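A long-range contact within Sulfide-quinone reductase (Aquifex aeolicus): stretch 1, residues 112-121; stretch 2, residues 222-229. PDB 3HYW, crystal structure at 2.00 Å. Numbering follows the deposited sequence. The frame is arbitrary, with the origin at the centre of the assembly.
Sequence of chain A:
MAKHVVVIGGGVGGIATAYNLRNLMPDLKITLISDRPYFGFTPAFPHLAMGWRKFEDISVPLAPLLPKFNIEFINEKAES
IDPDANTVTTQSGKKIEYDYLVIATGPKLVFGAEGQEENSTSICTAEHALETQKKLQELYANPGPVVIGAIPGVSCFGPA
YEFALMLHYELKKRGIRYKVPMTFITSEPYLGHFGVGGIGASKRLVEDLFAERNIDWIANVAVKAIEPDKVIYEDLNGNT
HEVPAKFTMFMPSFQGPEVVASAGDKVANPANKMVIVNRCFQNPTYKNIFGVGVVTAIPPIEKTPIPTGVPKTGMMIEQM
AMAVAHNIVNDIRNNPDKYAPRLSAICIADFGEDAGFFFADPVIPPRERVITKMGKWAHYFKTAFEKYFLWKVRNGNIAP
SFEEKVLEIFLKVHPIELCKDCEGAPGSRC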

# COMPACT_ATOMS: atom_id res chain seq x y z
N GLY A 112 -5.84 0.68 -32.32
CA GLY A 112 -6.76 -0.45 -32.25
C GLY A 112 -8.16 -0.21 -31.74
O GLY A 112 -9.08 -0.90 -32.14
N ALA A 113 -8.33 0.76 -30.84
CA ALA A 113 -9.66 1.12 -30.35
C ALA A 113 -10.46 1.82 -31.44
O ALA A 113 -9.90 2.57 -32.25
CB ALA A 113 -9.56 1.98 -29.09
N GLU A 114 -11.76 1.56 -31.46
CA GLU A 114 -12.65 2.14 -32.47
C GLU A 114 -12.67 3.66 -32.35
O GLU A 114 -12.92 4.20 -31.27
CB GLU A 114 -14.07 1.58 -32.30
CG GLU A 114 -15.02 1.96 -33.42
CD GLU A 114 -14.98 0.99 -34.58
OE1 GLU A 114 -15.89 0.14 -34.66
OE2 GLU A 114 -14.03 1.06 -35.39
N GLY A 115 -12.39 4.33 -33.47
CA GLY A 115 -12.38 5.80 -33.51
C GLY A 115 -11.17 6.45 -32.85
O GLY A 115 -11.15 7.66 -32.65
N GLN A 116 -10.15 5.66 -32.53
CA GLN A 116 -8.99 6.16 -31.79
C GLN A 116 -8.15 7.14 -32.61
O GLN A 116 -7.89 8.26 -32.17
CB GLN A 116 -8.12 5.01 -31.28
CG GLN A 116 -6.84 5.46 -30.54
CD GLN A 116 -5.97 4.29 -30.09
OE1 GLN A 116 -6.35 3.13 -30.22
NE2 GLN A 116 -4.80 4.61 -29.54
N GLU A 117 -7.74 6.72 -33.81
CA GLU A 117 -6.94 7.59 -34.67
C GLU A 117 -7.67 8.89 -35.02
O GLU A 117 -7.04 9.94 -35.12
CB GLU A 117 -6.49 6.86 -35.95
CG GLU A 117 -5.28 7.52 -36.62
CD GLU A 117 -4.81 6.80 -37.88
OE1 GLU A 117 -5.36 5.73 -38.22
OE2 GLU A 117 -3.88 7.31 -38.53
N GLU A 118 -8.99 8.81 -35.16
CA GLU A 118 -9.82 9.96 -35.53
C GLU A 118 -10.17 10.90 -34.37
O GLU A 118 -10.14 12.12 -34.53
CB GLU A 118 -11.13 9.50 -36.20
CG GLU A 118 -10.97 8.74 -37.51
CD GLU A 118 -11.05 7.23 -37.35
OE1 GLU A 118 -10.54 6.69 -36.34
OE2 GLU A 118 -11.64 6.57 -38.24
N ASN A 119 -10.50 10.32 -33.22
CA ASN A 119 -11.05 11.09 -32.09
C ASN A 119 -10.10 11.34 -30.92
O ASN A 119 -10.33 12.25 -30.12
CB ASN A 119 -12.33 10.41 -31.57
CG ASN A 119 -13.38 10.24 -32.65
OD1 ASN A 119 -13.55 11.11 -33.51
ND2 ASN A 119 -14.09 9.12 -32.61
N SER A 120 -9.05 10.54 -30.82
CA SER A 120 -8.08 10.70 -29.74
C SER A 120 -6.84 11.46 -30.23
O SER A 120 -6.82 11.99 -31.35
CB SER A 120 -7.69 9.34 -29.17
OG SER A 120 -7.10 9.48 -27.89
N THR A 121 -5.83 11.53 -29.37
CA THR A 121 -4.52 12.07 -29.75
C THR A 121 -3.45 11.07 -29.37
O THR A 121 -3.68 10.15 -28.59
CB THR A 121 -4.22 13.44 -29.08
OG1 THR A 121 -4.20 13.30 -27.66
CG2 THR A 121 -5.24 14.50 -29.48
N ALA A 222 -9.88 -3.22 -21.07
CA ALA A 222 -9.58 -3.11 -22.49
C ALA A 222 -10.38 -1.95 -23.08
O ALA A 222 -11.61 -2.04 -23.21
CB ALA A 222 -9.93 -4.43 -23.20
N VAL A 223 -9.68 -0.86 -23.40
CA VAL A 223 -10.30 0.26 -24.10
C VAL A 223 -10.72 -0.23 -25.48
O VAL A 223 -9.90 -0.75 -26.25
CB VAL A 223 -9.33 1.46 -24.22
CG1 VAL A 223 -9.94 2.60 -25.04
CG2 VAL A 223 -8.94 1.96 -22.85
N LYS A 224 -12.01 -0.07 -25.77
CA LYS A 224 -12.60 -0.61 -27.00
C LYS A 224 -12.92 0.48 -28.02
O LYS A 224 -12.91 0.23 -29.23
CB LYS A 224 -13.87 -1.41 -26.69
CG LYS A 224 -13.60 -2.74 -25.97
CD LYS A 224 -12.63 -3.62 -26.77
CE LYS A 224 -12.33 -4.93 -26.07
NZ LYS A 224 -13.16 -6.05 -26.59
N ALA A 225 -13.22 1.68 -27.52
CA ALA A 225 -13.65 2.78 -28.36
C ALA A 225 -13.37 4.12 -27.72
O ALA A 225 -13.51 4.29 -26.51
CB ALA A 225 -15.15 2.66 -28.70
N ILE A 226 -12.97 5.07 -28.57
CA ILE A 226 -12.87 6.46 -28.18
C ILE A 226 -13.78 7.24 -29.11
O ILE A 226 -13.58 7.28 -30.32
CB ILE A 226 -11.41 6.97 -28.25
CG1 ILE A 226 -10.53 6.17 -27.28
CG2 ILE A 226 -11.35 8.45 -27.90
CD1 ILE A 226 -9.11 6.01 -27.73
N GLU A 227 -14.80 7.84 -28.52
CA GLU A 227 -15.74 8.68 -29.23
C GLU A 227 -15.39 10.14 -28.92
O GLU A 227 -14.56 10.39 -28.04
CB GLU A 227 -17.18 8.33 -28.83
CG GLU A 227 -17.60 6.91 -29.23
CD GLU A 227 -19.04 6.56 -28.87
OE1 GLU A 227 -19.84 7.48 -28.59
OE2 GLU A 227 -19.37 5.36 -28.88
N PRO A 228 -15.96 11.10 -29.66
CA PRO A 228 -15.66 12.50 -29.34
C PRO A 228 -16.12 12.88 -27.93
O PRO A 228 -15.63 13.85 -27.35
CB PRO A 228 -16.48 13.28 -30.38
CG PRO A 228 -16.70 12.31 -31.50
CD PRO A 228 -16.86 10.99 -30.83
N ASP A 229 -17.01 12.06 -27.38
CA ASP A 229 -17.80 12.34 -26.19
C ASP A 229 -17.30 11.55 -24.97
O ASP A 229 -17.51 11.97 -23.82
CB ASP A 229 -19.26 11.94 -26.49
CG ASP A 229 -20.25 12.45 -25.45
OD1 ASP A 229 -19.82 13.05 -24.43
OD2 ASP A 229 -21.47 12.25 -25.65

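The contact is pinned by a single backbone bridge between E114 and A225, which lie more than 100 residues apart in sequence. E114 N donates to K224 O at 2.8 Å, and I226 N donates to E114 O at 2.8 Å. Both bonds are close to straight. E114 thus uses its backbone on both counts; its side chain (chi1 t, chi2 p) starts sideways, and its end leads away. Its CB still lies 3.9 Å from A225 CB.

N119 supplies the one side-chain hydrogen bond across the contact. Its CA-to-CB bond points toward stretch 2, and chi1 is m. With chi2 at -38°, the amide places ND2 3.0 Å from I226 O, with an N-H...O angle of 173°. The same ND2 lies 3.8 Å from P228 CD, so the amide also packs beside the proline ring.

I226 has the largest area covered by the other stretch. Its chi1 is m, but chi2 is 149°, between wells. In this conformation CD1 reaches Q116 CG at 3.7 Å, S120 CB at 3.9 Å and A113 CB at 4.3 Å. A113 points toward stretch 2, and its CB also meets V223 CG1 at 4.1 Å.

Q116 is extended, with chi1 and chi2 both t. This carries its amide back to the start of the turn, where A113 N donates to Q116 OE1 at 3.1 Å. Q116 N donates to A113 O, also at 3.1 Å, within the type II turn from A113 to Q116. NE2 is satisfied elsewhere in the structure.

G115 has phi 75°, which favours glycine. An ideal CB here would lie 2.7 Å from I226 O, a clash. K224 points away from stretch 1, and its NZ is bonded elsewhere in the structure; its backbone O serves the bridge.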